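Local coordinates for activator of Hsp90 ATPase homologue 1/2-like C-terminal domain-containing protein (Mycobacterium smegmatis, PDB 3UID) that probably acts as the toxin of a type II toxin-antitoxin system and belongs to the AHA1 family within the SRPBCC superfamily, at residues A[76-81]-A[91-96]; A[23-28]-A[120-125]; A[36-41]-A[49-54]; A[2-7]-A[16-21]. All coordinates share one frame; numbering follows the deposited sequence. Where two conformers were deposited one is given.

Interaction 1: residues A[76-81]-A[91-96]; sequences GYWEIT and FLDGFA
Tyr77 with Gly94 and Glu79 with Leu92 are the hydrogen-bonded pairs of this antiparallel contact, each exchanging two backbone bonds; the shortest runs from Glu79 N to Leu92 O, 2.8 Å. Between them the non-hydrogen-bonded pair Trp78 and Asp93 brings its CA atoms to 4.6 Å.

The aromatic contacts lie on both faces of the sheet. On the face carrying Trp78, Ile80 and Phe91, the five-membered ring of Trp78 stacks face to face on the Phe91 ring, centroids 3.9 Å apart and planes at 20°. Phe91 CE1 lies over the indole, displaced toward its rim, and Ile80 CD1 closes on Phe91 CB at 3.8 Å. Tyr64 and Trp42 add further rings around Trp78, and Tyr113 meets Phe91 edge to face.

The two segments belong to the beta hairpin of strands 73-84 and 88-96, in the curved antiparallel sheet of the SRPBCC (Bet v 1-like) fold. On the face carrying Tyr77, Glu79 and Leu92, the Tyr77 torsion sets CG between the backbone N and carbonyl carbon (chi1 59°). Gly94, without a side chain, leaves room for the ring: its CA lies over one ring face, offset toward the rim and 4.0 Å from the centroid.

Among polar side-chain contacts, Asp93 OD1 reaches the indole edge in its plane, 3.0 Å from Trp78 CD1. The carboxylate stands at 80° to the indole, and the same oxygen is hydrogen-bonded to Tyr64 OH.

Interaction 2: residues A[23-28]-A[120-125]; sequences APVTRI and GGTRAT
Ala23 and Gly121 bring their CA atoms to 4.7 Å where the extended chain ahead of helix 25-33 passes the beginning of strand 121-129. Pro24, modelled in two conformers, is at the N-cap; its ring has no N-H to satisfy, and its O accepts from Ile28 N in the first turn. This helix is the first of two short helices that follow strand 14-21 in the SRPBCC (Bet v 1-like) fold, and the contact ties its start to the sheet.

Thr122 carries the contact. Its OG1 sits anti to the carbonyl carbon and beside the backbone N (chi1 -62°) and donates to Ala23 O at 2.8 Å, arriving tilted 24° from the carbonyl plane. The hydroxyl thus serves an oxygen of the extended residue just before the N-cap. Gly121 CA makes a C-H contact of 3.3 Å with the same Ala23 O.

Two branched aliphatic side chains of the first helical turn close round the threonine. Ile28 and Thr122 slide past each other in opposite directions, with Ile28 CG1 3.8 Å from Thr122 CB. Val25 and Ile28 also rest on Phe115 of strand 109-118, so the same side chains that flank Thr122 reach a second strand. Val25 crosses Thr122 at about a right angle, bringing its CG2 to 3.6 Å from Thr122 OG1 and 4.1 Å from Thr122 CG2.

Interaction 3: residues A[36-41]-A[49-54]; sequences RQLEKV and ATVVDH
Glu39 and Val51 form the centre of the contact between helix 35-42 and strand 50-54, their CA atoms 5.4 Å apart. Glu39 and Arg36 were each modelled in two conformers, so the account of their side chains holds for one of them.

From Glu39, CB points toward the strand and lies against Val51 CG2 at 3.8 Å. CG, anti to the backbone N (chi1 -180°), comes to 3.3 Å from Ala49 O. CD lies near Ala49 O and Thr50 CA. At the tip, OE2 has Ala49 O as its nearest atom across the contact, 3.8 Å away, while OE1 accepts from Val51 N at 2.9 Å, met on the anti side and 23° out of the carboxylate plane. A glutamate suits this place because its extended chain can span from helix to strand and offer an acceptor to a backbone N-H.

The same OE1 is gripped from above the carboxylate plane by Arg36, one helical turn earlier. Its guanidinium comes end-on, with NH1 at 2.8 Å in a salt bridge and NH2 at 3.2 Å, both bonds ending on Glu39 OE1. With three donors on one oxygen, the negative charge would probably be favoured.

Apolar contacts lie beside this polar group: Leu38 CB touches Val51 CG2, and Leu38 CD2 meets the edge of the His54 ring, whose NE2 bonds to Tyr32 O. Strand 50-54, with a classic beta bulge where Val52 and Asp53 both face Thr63, follows the second short helix and forms a sheet edge, as in the SRPBCC (Bet v 1-like) fold.

Interaction 4: residues A[2-7]-A[16-21]; sequences PVTDVK and TITAEF
Pro2 and Glu20 begin the pairing: Pro2 O accepts from Glu20 N at 3.0 Å, a bond that costs proline nothing since it needs only the carbonyl. Val3 pairs with Ala19 on the face that also carries Val6 and Ile17, and its CG1 comes to 4.3 Å from Ile17 CG2.

At Thr4 the register slips by one. Thr4 N donates to Thr18 O at 2.8 Å and Asp5 N adds a weak bond to the same oxygen, so both residues face Thr18 in a classic beta bulge. The Thr4 hydroxyl, between the backbone N and carbonyl carbon (chi1 61°), makes another weak bond to Thr18 O. Thr4 crosses Glu20 at about a right angle, its CG2 3.7 Å from Glu20 CD.

Asp5 O then accepts from Thr18 N. Asp5 OD2 takes a hydrogen from a water at 2.7 Å, which also donates to Thr16 O and accepts from Thr18 OG1. Val6 CG2 stays 4.4 Å from Ile17 CG1.

Lys7 exchanges two backbone bonds with Thr16, while its extended side chain leads away. A second water joins Lys7 O to Thr16 OG1.

With valine contacts this long, the hairpin is held chiefly by backbone bonds, with two waters bridging toward the Lys7 and Thr16 end.

Overall arrangement
All four interactions reach one antiparallel sheet, but at different places. Interaction 1, a partly buried hairpin of interior strands, adds stacked rings to its backbone bonds; interaction 4, a hairpin ending in the outermost strand 3-9, is a surface contact rich in polar groups and water. Interactions 2 and 3 instead join the two successive short helices to the sheet, one through a threonine hydroxyl, the other through a charged network at edge strand 50-54. They meet where Arg27 NH1 is hydrogen-bonded to Gln37 OE1. Interactions 2 and 4 share neighbouring strands, Thr122 O receiving Phe21 N. Centres of interactions 1 and 2 lie about 23 Å apart, on opposite sides of the chain's centre.

Interaction 1: residues A[76-81]-A[91-96]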
loop_
_atom_site.group_PDB
_atom_site.type_symbol
_atom_site.label_atom_id
_atom_site.label_comp_id
_atom_site.label_asym_id
_atom_site.label_seq_id
_atom_site.Cartn_x
_atom_site.Cartn_y
_atom_site.Cartn_z
ATOM N N GLY A 76 5.556 3.050 -9.697
ATOM C CA GLY A 76 6.290 2.584 -8.543
ATOM C C GLY A 76 6.513 1.100 -8.659
ATOM O O GLY A 76 5.952 0.434 -9.541
ATOM N N TYR A 77 7.358 0.574 -7.785
ATOM C CA TYR A 77 7.610 -0.854 -7.779
ATOM C C TYR A 77 7.891 -1.327 -6.369
ATOM O O TYR A 77 8.404 -0.583 -5.539
ATOM C CB TYR A 77 8.789 -1.207 -8.702
ATOM C CG TYR A 77 10.069 -0.502 -8.310
ATOM C CD1 TYR A 77 10.983 -1.107 -7.462
ATOM C CD2 TYR A 77 10.340 0.782 -8.755
ATOM C CE1 TYR A 77 12.148 -0.455 -7.080
ATOM C CE2 TYR A 77 11.495 1.440 -8.377
ATOM C CZ TYR A 77 12.398 0.814 -7.549
ATOM O OH TYR A 77 13.553 1.472 -7.179
ATOM N N TRP A 78 7.534 -2.578 -6.114
ATOM C CA TRP A 78 7.858 -3.233 -4.858
ATOM C C TRP A 78 8.854 -4.352 -5.145
ATOM O O TRP A 78 8.642 -5.152 -6.063
ATOM C CB TRP A 78 6.608 -3.848 -4.248
ATOM C CG TRP A 78 5.540 -2.907 -3.778
ATOM C CD1 TRP A 78 5.568 -1.539 -3.759
ATOM C CD2 TRP A 78 4.272 -3.286 -3.254
ATOM N NE1 TRP A 78 4.397 -1.048 -3.235
ATOM C CE2 TRP A 78 3.582 -2.103 -2.922
ATOM C CE3 TRP A 78 3.657 -4.521 -3.013
ATOM C CZ2 TRP A 78 2.290 -2.116 -2.390
ATOM C CZ3 TRP A 78 2.379 -4.532 -2.472
ATOM C CH2 TRP A 78 1.717 -3.337 -2.154
ATOM N N GLU A 79 9.933 -4.419 -4.364
ATOM C CA GLU A 79 10.789 -5.606 -4.346
ATOM C C GLU A 79 10.419 -6.389 -3.100
ATOM O O GLU A 79 10.680 -5.944 -1.979
ATOM C CB GLU A 79 12.276 -5.231 -4.329
ATOM C CG GLU A 79 12.718 -4.389 -5.523
ATOM C CD GLU A 79 14.203 -4.052 -5.505
ATOM O OE1 GLU A 79 14.939 -4.540 -4.619
ATOM O OE2 GLU A 79 14.635 -3.294 -6.398
ATOM N N ILE A 80 9.788 -7.545 -3.294
ATOM C CA ILE A 80 9.306 -8.346 -2.174
ATOM C C ILE A 80 10.459 -9.038 -1.454
ATOM O O ILE A 80 11.264 -9.733 -2.077
ATOM C CB ILE A 80 8.269 -9.396 -2.632
ATOM C CG1 ILE A 80 7.184 -8.745 -3.490
ATOM C CG2 ILE A 80 7.659 -10.107 -1.436
ATOM C CD1 ILE A 80 6.378 -7.673 -2.803
ATOM N N THR A 81 10.539 -8.837 -0.138
ATOM C CA THR A 81 11.611 -9.450 0.637
ATOM C C THR A 81 11.170 -10.613 1.538
ATOM O O THR A 81 11.970 -11.503 1.836
ATOM C CB THR A 81 12.358 -8.409 1.482
ATOM O OG1 THR A 81 11.436 -7.786 2.380
ATOM C CG2 THR A 81 13.006 -7.351 0.586
ATOM N N PHE A 91 8.518 -5.540 1.932
ATOM C CA PHE A 91 9.016 -5.131 0.624
ATOM C C PHE A 91 9.714 -3.790 0.663
ATOM O O PHE A 91 9.486 -2.972 1.570
ATOM C CB PHE A 91 7.878 -5.080 -0.418
ATOM C CG PHE A 91 6.781 -4.095 -0.086
ATOM C CD1 PHE A 91 6.825 -2.789 -0.565
ATOM C CD2 PHE A 91 5.699 -4.492 0.702
ATOM C CE1 PHE A 91 5.800 -1.881 -0.256
ATOM C CE2 PHE A 91 4.663 -3.597 1.019
ATOM C CZ PHE A 91 4.710 -2.300 0.529
ATOM N N LEU A 92 10.569 -3.575 -0.326
ATOM C CA LEU A 92 11.155 -2.260 -0.557
ATOM C C LEU A 92 10.338 -1.569 -1.648
ATOM O O LEU A 92 9.948 -2.189 -2.628
ATOM C CB LEU A 92 12.613 -2.410 -1.001
ATOM C CG LEU A 92 13.443 -3.308 -0.087
ATOM C CD1 LEU A 92 14.723 -3.765 -0.762
ATOM C CD2 LEU A 92 13.728 -2.596 1.224
ATOM N N ASP A 93 10.052 -0.288 -1.468
ATOM C CA ASP A 93 9.240 0.433 -2.450
ATOM C C ASP A 93 9.981 1.629 -3.036
ATOM O O ASP A 93 10.600 2.402 -2.301
ATOM C CB ASP A 93 7.933 0.878 -1.790
ATOM C CG ASP A 93 7.122 1.809 -2.665
ATOM O OD1 ASP A 93 6.574 1.339 -3.684
ATOM O OD2 ASP A 93 7.044 3.016 -2.341
ATOM N N GLY A 94 9.908 1.775 -4.360
ATOM C CA GLY A 94 10.548 2.887 -5.040
ATOM C C GLY A 94 9.647 3.570 -6.055
ATOM O O GLY A 94 8.731 2.950 -6.587
ATOM N N PHE A 95 9.912 4.846 -6.314
ATOM C CA PHE A 95 9.192 5.608 -7.334
ATOM C C PHE A 95 9.898 5.473 -8.670
ATOM O O PHE A 95 11.127 5.366 -8.717
ATOM C CB PHE A 95 9.123 7.087 -6.955
ATOM C CG PHE A 95 8.303 7.351 -5.728
ATOM C CD1 PHE A 95 6.930 7.156 -5.744
ATOM C CD2 PHE A 95 8.904 7.778 -4.555
ATOM C CE1 PHE A 95 6.172 7.394 -4.614
ATOM C CE2 PHE A 95 8.149 8.017 -3.423
ATOM C CZ PHE A 95 6.786 7.822 -3.450
ATOM N N ALA A 96 9.127 5.503 -9.757
ATOM C CA ALA A 96 9.693 5.269 -11.085
ATOM C C ALA A 96 8.966 6.003 -12.212
ATOM O O ALA A 96 7.882 6.559 -12.015
ATOM C CB ALA A 96 9.723 3.764 -11.386
#

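Interaction 2: residues A[23-28]-A[120-125]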
loop_
_atom_site.group_PDB
_atom_site.type_symbol
_atom_site.label_atom_id
_atom_site.label_comp_id
_atom_site.label_asym_id
_atom_site.label_seq_id
_atom_site.Cartn_x
_atom_site.Cartn_y
_atom_site.Cartn_z
ATOM N N ALA A 23 -13.771 -8.243 7.682
ATOM C CA ALA A 23 -13.597 -9.476 6.939
ATOM C C ALA A 23 -12.408 -10.207 7.538
ATOM O O ALA A 23 -11.568 -9.598 8.213
ATOM C CB ALA A 23 -13.361 -9.174 5.444
ATOM N N PRO A 24 -12.324 -11.518 7.305
ATOM C CA PRO A 24 -11.252 -12.328 7.889
ATOM C C PRO A 24 -9.882 -12.005 7.307
ATOM O O PRO A 24 -9.788 -11.482 6.192
ATOM C CB PRO A 24 -11.658 -13.764 7.525
ATOM C CG PRO A 24 -13.132 -13.704 7.306
ATOM C CD PRO A 24 -13.399 -12.345 6.729
ATOM N N VAL A 25 -8.836 -12.324 8.063
ATOM C CA VAL A 25 -7.473 -12.108 7.605
ATOM C C VAL A 25 -7.229 -12.772 6.251
ATOM O O VAL A 25 -6.567 -12.188 5.391
ATOM C CB VAL A 25 -6.460 -12.630 8.619
ATOM C CG1 VAL A 25 -5.106 -12.759 7.970
ATOM C CG2 VAL A 25 -6.397 -11.685 9.826
ATOM N N THR A 26 -7.754 -13.981 6.071
ATOM C CA THR A 26 -7.569 -14.695 4.804
ATOM C C THR A 26 -8.135 -13.914 3.627
ATOM O O THR A 26 -7.549 -13.910 2.542
ATOM C CB THR A 26 -8.169 -16.108 4.833
ATOM O OG1 THR A 26 -9.536 -16.053 5.261
ATOM C CG2 THR A 26 -7.385 -16.975 5.800
ATOM N N ARG A 27 -9.262 -13.244 3.842
ATOM C CA ARG A 27 -9.857 -12.398 2.792
ATOM C C ARG A 27 -8.996 -11.176 2.442
ATOM O O ARG A 27 -8.774 -10.880 1.267
ATOM C CB ARG A 27 -11.256 -11.919 3.191
ATOM C CG ARG A 27 -11.807 -10.852 2.210
ATOM C CD ARG A 27 -12.122 -11.513 0.890
ATOM N NE ARG A 27 -12.528 -10.567 -0.159
ATOM C CZ ARG A 27 -11.701 -10.072 -1.080
ATOM N NH1 ARG A 27 -10.419 -10.407 -1.080
ATOM N NH2 ARG A 27 -12.154 -9.237 -2.003
ATOM N N ILE A 28 -8.529 -10.450 3.457
ATOM C CA ILE A 28 -7.697 -9.281 3.238
ATOM C C ILE A 28 -6.395 -9.655 2.533
ATOM O O ILE A 28 -5.919 -8.928 1.670
ATOM C CB ILE A 28 -7.434 -8.530 4.557
ATOM C CG1 ILE A 28 -8.764 -8.180 5.234
ATOM C CG2 ILE A 28 -6.638 -7.264 4.297
ATOM C CD1 ILE A 28 -9.660 -7.252 4.413
ATOM N N GLY A 120 -12.742 -11.224 14.917
ATOM C CA GLY A 120 -13.157 -12.047 13.792
ATOM C C GLY A 120 -12.930 -11.329 12.477
ATOM O O GLY A 120 -13.045 -11.918 11.390
ATOM N N GLY A 121 -12.615 -10.039 12.592
ATOM C CA GLY A 121 -12.275 -9.200 11.460
ATOM C C GLY A 121 -10.770 -9.064 11.372
ATOM O O GLY A 121 -10.041 -9.927 11.875
ATOM N N THR A 122 -10.296 -7.992 10.743
ATOM C CA THR A 122 -8.865 -7.823 10.529
ATOM C C THR A 122 -8.384 -6.448 10.943
ATOM O O THR A 122 -8.965 -5.431 10.550
ATOM C CB THR A 122 -8.504 -8.007 9.044
ATOM O OG1 THR A 122 -8.837 -9.338 8.646
ATOM C CG2 THR A 122 -7.008 -7.768 8.802
ATOM N N ARG A 123 -7.323 -6.420 11.738
ATOM C CA ARG A 123 -6.573 -5.191 11.894
ATOM C C ARG A 123 -5.372 -5.266 10.965
ATOM O O ARG A 123 -4.607 -6.247 10.997
ATOM C CB ARG A 123 -6.104 -5.011 13.332
ATOM C CG ARG A 123 -5.111 -3.863 13.479
ATOM C CD ARG A 123 -4.738 -3.648 14.927
ATOM N NE ARG A 123 -5.895 -3.216 15.705
ATOM C CZ ARG A 123 -5.870 -2.988 17.013
ATOM N NH1 ARG A 123 -4.743 -3.154 17.693
ATOM N NH2 ARG A 123 -6.970 -2.595 17.642
ATOM N N ALA A 124 -5.221 -4.248 10.131
ATOM C CA ALA A 124 -4.093 -4.162 9.214
ATOM C C ALA A 124 -3.181 -3.041 9.652
ATOM O O ALA A 124 -3.647 -1.918 9.856
ATOM C CB ALA A 124 -4.578 -3.899 7.810
ATOM N N THR A 125 -1.889 -3.339 9.766
ATOM C CA THR A 125 -0.910 -2.334 10.134
ATOM C C THR A 125 0.103 -2.221 9.011
ATOM O O THR A 125 0.739 -3.212 8.643
ATOM C CB THR A 125 -0.200 -2.694 11.444
ATOM O OG1 THR A 125 -1.184 -2.876 12.478
ATOM C CG2 THR A 125 0.754 -1.586 11.851
#

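Interaction 3: residues A[36-41]-A[49-54]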
loop_
_atom_site.group_PDB
_atom_site.type_symbol
_atom_site.label_atom_id
_atom_site.label_comp_id
_atom_site.label_asym_id
_atom_site.label_seq_id
_atom_site.Cartn_x
_atom_site.Cartn_y
_atom_site.Cartn_z
ATOM N N ARG A 36 -5.562 -8.286 -9.650
ATOM C CA ARG A 36 -6.764 -7.600 -10.115
ATOM C C ARG A 36 -7.508 -6.939 -8.953
ATOM O O ARG A 36 -8.174 -5.913 -9.132
ATOM C CB ARG A 36 -7.682 -8.561 -10.879
ATOM C CG ARG A 36 -6.986 -9.349 -11.981
ATOM C CD ARG A 36 -6.731 -8.520 -13.243
ATOM N NE ARG A 36 -5.352 -8.042 -13.345
ATOM C CZ ARG A 36 -4.997 -6.763 -13.279
ATOM N NH1 ARG A 36 -5.917 -5.824 -13.110
ATOM N NH2 ARG A 36 -3.720 -6.422 -13.384
ATOM N N GLN A 37 -7.396 -7.518 -7.758
ATOM C CA GLN A 37 -8.029 -6.909 -6.581
ATOM C C GLN A 37 -7.211 -5.737 -6.056
ATOM O O GLN A 37 -7.754 -4.703 -5.653
ATOM C CB GLN A 37 -8.254 -7.957 -5.488
ATOM C CG GLN A 37 -9.188 -9.074 -5.939
ATOM C CD GLN A 37 -9.452 -10.065 -4.833
ATOM O OE1 GLN A 37 -9.747 -9.681 -3.704
ATOM N NE2 GLN A 37 -9.344 -11.338 -5.151
ATOM N N LEU A 38 -5.892 -5.894 -6.074
ATOM C CA LEU A 38 -5.000 -4.815 -5.683
ATOM C C LEU A 38 -5.226 -3.603 -6.591
ATOM O O LEU A 38 -5.351 -2.465 -6.120
ATOM C CB LEU A 38 -3.547 -5.279 -5.776
ATOM C CG LEU A 38 -2.523 -4.323 -5.164
ATOM C CD1 LEU A 38 -2.909 -3.954 -3.735
ATOM C CD2 LEU A 38 -1.178 -4.995 -5.214
ATOM N N GLU A 39 -5.322 -3.841 -7.891
ATOM C CA GLU A 39 -5.568 -2.782 -8.868
ATOM C C GLU A 39 -6.901 -2.084 -8.604
ATOM O O GLU A 39 -7.045 -0.886 -8.793
ATOM C CB GLU A 39 -5.551 -3.362 -10.287
ATOM C CG GLU A 39 -5.790 -2.322 -11.377
ATOM C CD GLU A 39 -5.672 -2.886 -12.776
ATOM O OE1 GLU A 39 -4.581 -3.370 -13.146
ATOM O OE2 GLU A 39 -6.681 -2.841 -13.517
ATOM N N LYS A 40 -7.892 -2.878 -8.196
ATOM C CA LYS A 40 -9.222 -2.354 -7.922
ATOM C C LYS A 40 -9.196 -1.359 -6.760
ATOM O O LYS A 40 -9.731 -0.254 -6.862
ATOM C CB LYS A 40 -10.186 -3.510 -7.624
ATOM C CG LYS A 40 -11.584 -3.066 -7.208
ATOM C CD LYS A 40 -12.340 -2.360 -8.354
ATOM C CE LYS A 40 -13.792 -2.089 -7.946
ATOM N NZ LYS A 40 -14.574 -1.494 -9.069
ATOM N N VAL A 41 -8.587 -1.755 -5.650
ATOM C CA VAL A 41 -8.605 -0.899 -4.467
ATOM C C VAL A 41 -7.694 0.325 -4.614
ATOM O O VAL A 41 -7.935 1.376 -4.006
ATOM C CB VAL A 41 -8.317 -1.688 -3.168
ATOM C CG1 VAL A 41 -9.393 -2.778 -2.991
ATOM C CG2 VAL A 41 -6.918 -2.300 -3.173
ATOM N N ALA A 49 -5.749 3.018 -11.573
ATOM C CA ALA A 49 -4.482 2.378 -11.306
ATOM C C ALA A 49 -4.361 1.158 -12.203
ATOM O O ALA A 49 -5.365 0.621 -12.693
ATOM C CB ALA A 49 -4.403 1.967 -9.840
ATOM N N THR A 50 -3.125 0.739 -12.430
ATOM C CA THR A 50 -2.859 -0.508 -13.122
ATOM C C THR A 50 -1.788 -1.272 -12.353
ATOM O O THR A 50 -0.740 -0.719 -12.016
ATOM C CB THR A 50 -2.339 -0.244 -14.533
ATOM O OG1 THR A 50 -3.318 0.489 -15.271
ATOM C CG2 THR A 50 -2.052 -1.564 -15.252
ATOM N N VAL A 51 -2.052 -2.541 -12.073
ATOM C CA VAL A 51 -0.997 -3.424 -11.583
ATOM C C VAL A 51 -0.445 -4.145 -12.803
ATOM O O VAL A 51 -1.172 -4.849 -13.518
ATOM C CB VAL A 51 -1.516 -4.402 -10.509
ATOM C CG1 VAL A 51 -0.481 -5.482 -10.191
ATOM C CG2 VAL A 51 -1.907 -3.628 -9.251
ATOM N N VAL A 52 0.828 -3.899 -13.078
ATOM C CA VAL A 52 1.462 -4.387 -14.297
ATOM C C VAL A 52 2.047 -5.775 -14.069
ATOM O O VAL A 52 1.482 -6.776 -14.534
ATOM C CB VAL A 52 2.496 -3.366 -14.821
ATOM C CG1 VAL A 52 3.183 -3.889 -16.082
ATOM C CG2 VAL A 52 1.791 -2.035 -15.131
ATOM N N ASP A 53 3.158 -5.852 -13.341
ATOM C CA ASP A 53 3.717 -7.143 -12.966
ATOM C C ASP A 53 3.395 -7.383 -11.506
ATOM O O ASP A 53 3.308 -6.439 -10.725
ATOM C CB ASP A 53 5.238 -7.170 -13.162
ATOM C CG ASP A 53 5.643 -7.011 -14.607
ATOM O OD1 ASP A 53 4.906 -7.488 -15.493
ATOM O OD2 ASP A 53 6.703 -6.403 -14.846
ATOM N N HIS A 54 3.217 -8.645 -11.139
ATOM C CA HIS A 54 2.876 -8.982 -9.761
ATOM C C HIS A 54 3.309 -10.420 -9.455
ATOM O O HIS A 54 2.831 -11.374 -10.069
ATOM C CB HIS A 54 1.367 -8.812 -9.574
ATOM C CG HIS A 54 0.875 -9.133 -8.194
ATOM N ND1 HIS A 54 0.745 -10.425 -7.732
ATOM C CD2 HIS A 54 0.449 -8.328 -7.190
ATOM C CE1 HIS A 54 0.273 -10.403 -6.497
ATOM N NE2 HIS A 54 0.087 -9.144 -6.144
#

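Interaction 4: residues A[2-7]-A[16-21]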
loop_
_atom_site.group_PDB
_atom_site.type_symbol
_atom_site.label_atom_id
_atom_site.label_comp_id
_atom_site.label_asym_id
_atom_site.label_seq_id
_atom_site.Cartn_x
_atom_site.Cartn_y
_atom_site.Cartn_z
ATOM N N PRO A 2 -12.201 0.762 7.737
ATOM C CA PRO A 2 -11.739 2.141 7.546
ATOM C C PRO A 2 -10.404 2.390 8.231
ATOM O O PRO A 2 -9.867 1.517 8.929
ATOM C CB PRO A 2 -12.838 2.971 8.224
ATOM C CG PRO A 2 -13.438 2.053 9.223
ATOM C CD PRO A 2 -13.395 0.694 8.596
ATOM N N VAL A 3 -9.866 3.584 8.037
ATOM C CA VAL A 3 -8.635 3.964 8.692
ATOM C C VAL A 3 -8.939 4.243 10.167
ATOM O O VAL A 3 -9.926 4.915 10.492
ATOM C CB VAL A 3 -8.051 5.240 8.055
ATOM C CG1 VAL A 3 -6.787 5.683 8.793
ATOM C CG2 VAL A 3 -7.783 5.029 6.582
ATOM N N THR A 4 -8.101 3.716 11.059
ATOM C CA THR A 4 -8.287 3.905 12.495
ATOM C C THR A 4 -7.176 4.714 13.172
ATOM O O THR A 4 -7.388 5.256 14.270
ATOM C CB THR A 4 -8.475 2.567 13.243
ATOM O OG1 THR A 4 -7.308 1.753 13.078
ATOM C CG2 THR A 4 -9.700 1.816 12.716
ATOM N N ASP A 5 -6.003 4.798 12.530
ATOM C CA ASP A 5 -4.898 5.594 13.065
ATOM C C ASP A 5 -3.878 5.890 11.986
ATOM O O ASP A 5 -3.640 5.072 11.112
ATOM C CB ASP A 5 -4.193 4.862 14.207
ATOM C CG ASP A 5 -3.278 5.776 15.012
ATOM O OD1 ASP A 5 -3.787 6.597 15.796
ATOM O OD2 ASP A 5 -2.051 5.669 14.866
ATOM N N VAL A 6 -3.287 7.076 12.076
ATOM C CA VAL A 6 -2.145 7.454 11.273
ATOM C C VAL A 6 -1.110 8.024 12.228
ATOM O O VAL A 6 -1.422 8.913 13.023
ATOM C CB VAL A 6 -2.536 8.533 10.254
ATOM C CG1 VAL A 6 -1.297 9.046 9.521
ATOM C CG2 VAL A 6 -3.569 7.974 9.277
ATOM N N LYS A 7 0.114 7.503 12.173
ATOM C CA LYS A 7 1.179 8.025 13.020
ATOM C C LYS A 7 2.512 8.182 12.310
ATOM O O LYS A 7 3.066 7.221 11.774
ATOM C CB LYS A 7 1.380 7.174 14.282
ATOM C CG LYS A 7 2.322 7.856 15.258
ATOM C CD LYS A 7 2.548 7.078 16.534
ATOM C CE LYS A 7 3.670 7.736 17.341
ATOM N NZ LYS A 7 3.957 7.041 18.624
ATOM N N THR A 16 3.092 4.959 9.968
ATOM C CA THR A 16 2.273 3.781 10.208
ATOM C C THR A 16 0.806 4.130 10.047
ATOM O O THR A 16 0.312 5.084 10.655
ATOM C CB THR A 16 2.536 3.206 11.612
ATOM O OG1 THR A 16 3.918 2.836 11.716
ATOM C CG2 THR A 16 1.694 1.976 11.842
ATOM N N ILE A 17 0.132 3.387 9.181
ATOM C CA ILE A 17 -1.302 3.531 9.017
ATOM C C ILE A 17 -1.958 2.244 9.505
ATOM O O ILE A 17 -1.521 1.137 9.174
ATOM C CB ILE A 17 -1.659 3.828 7.558
ATOM C CG1 ILE A 17 -0.987 5.139 7.134
ATOM C CG2 ILE A 17 -3.172 3.893 7.394
ATOM C CD1 ILE A 17 -1.497 5.717 5.836
ATOM N N THR A 18 -2.979 2.393 10.334
ATOM C CA THR A 18 -3.703 1.249 10.861
ATOM C C THR A 18 -5.130 1.303 10.334
ATOM O O THR A 18 -5.725 2.381 10.234
ATOM C CB THR A 18 -3.709 1.261 12.402
ATOM O OG1 THR A 18 -2.364 1.354 12.890
ATOM C CG2 THR A 18 -4.363 -0.003 12.958
ATOM N N ALA A 19 -5.657 0.145 9.959
ATOM C CA ALA A 19 -7.030 0.040 9.488
ATOM C C ALA A 19 -7.705 -1.130 10.154
ATOM O O ALA A 19 -7.040 -2.049 10.628
ATOM C CB ALA A 19 -7.057 -0.179 7.988
ATOM N N GLU A 20 -9.032 -1.066 10.204
ATOM C CA GLU A 20 -9.833 -2.205 10.611
ATOM C C GLU A 20 -10.793 -2.573 9.494
ATOM O O GLU A 20 -11.449 -1.712 8.908
ATOM C CB GLU A 20 -10.564 -1.907 11.916
ATOM C CG GLU A 20 -9.619 -1.881 13.103
ATOM C CD GLU A 20 -10.281 -1.430 14.388
ATOM O OE1 GLU A 20 -11.527 -1.463 14.469
ATOM O OE2 GLU A 20 -9.545 -1.042 15.320
ATOM N N PHE A 21 -10.851 -3.864 9.178
ATOM C CA PHE A 21 -11.688 -4.346 8.078
ATOM C C PHE A 21 -12.665 -5.392 8.592
ATOM O O PHE A 21 -12.289 -6.247 9.392
ATOM C CB PHE A 21 -10.822 -4.998 7.001
ATOM C CG PHE A 21 -9.860 -4.057 6.321
ATOM C CD1 PHE A 21 -10.322 -2.926 5.659
ATOM C CD2 PHE A 21 -8.498 -4.319 6.323
ATOM C CE1 PHE A 21 -9.433 -2.067 5.014
ATOM C CE2 PHE A 21 -7.601 -3.469 5.680
ATOM C CZ PHE A 21 -8.070 -2.343 5.030
HETATM O O HOH W 1 -0.983 3.914 13.041
HETATM O O HOH W 2 4.994 5.213 12.826
#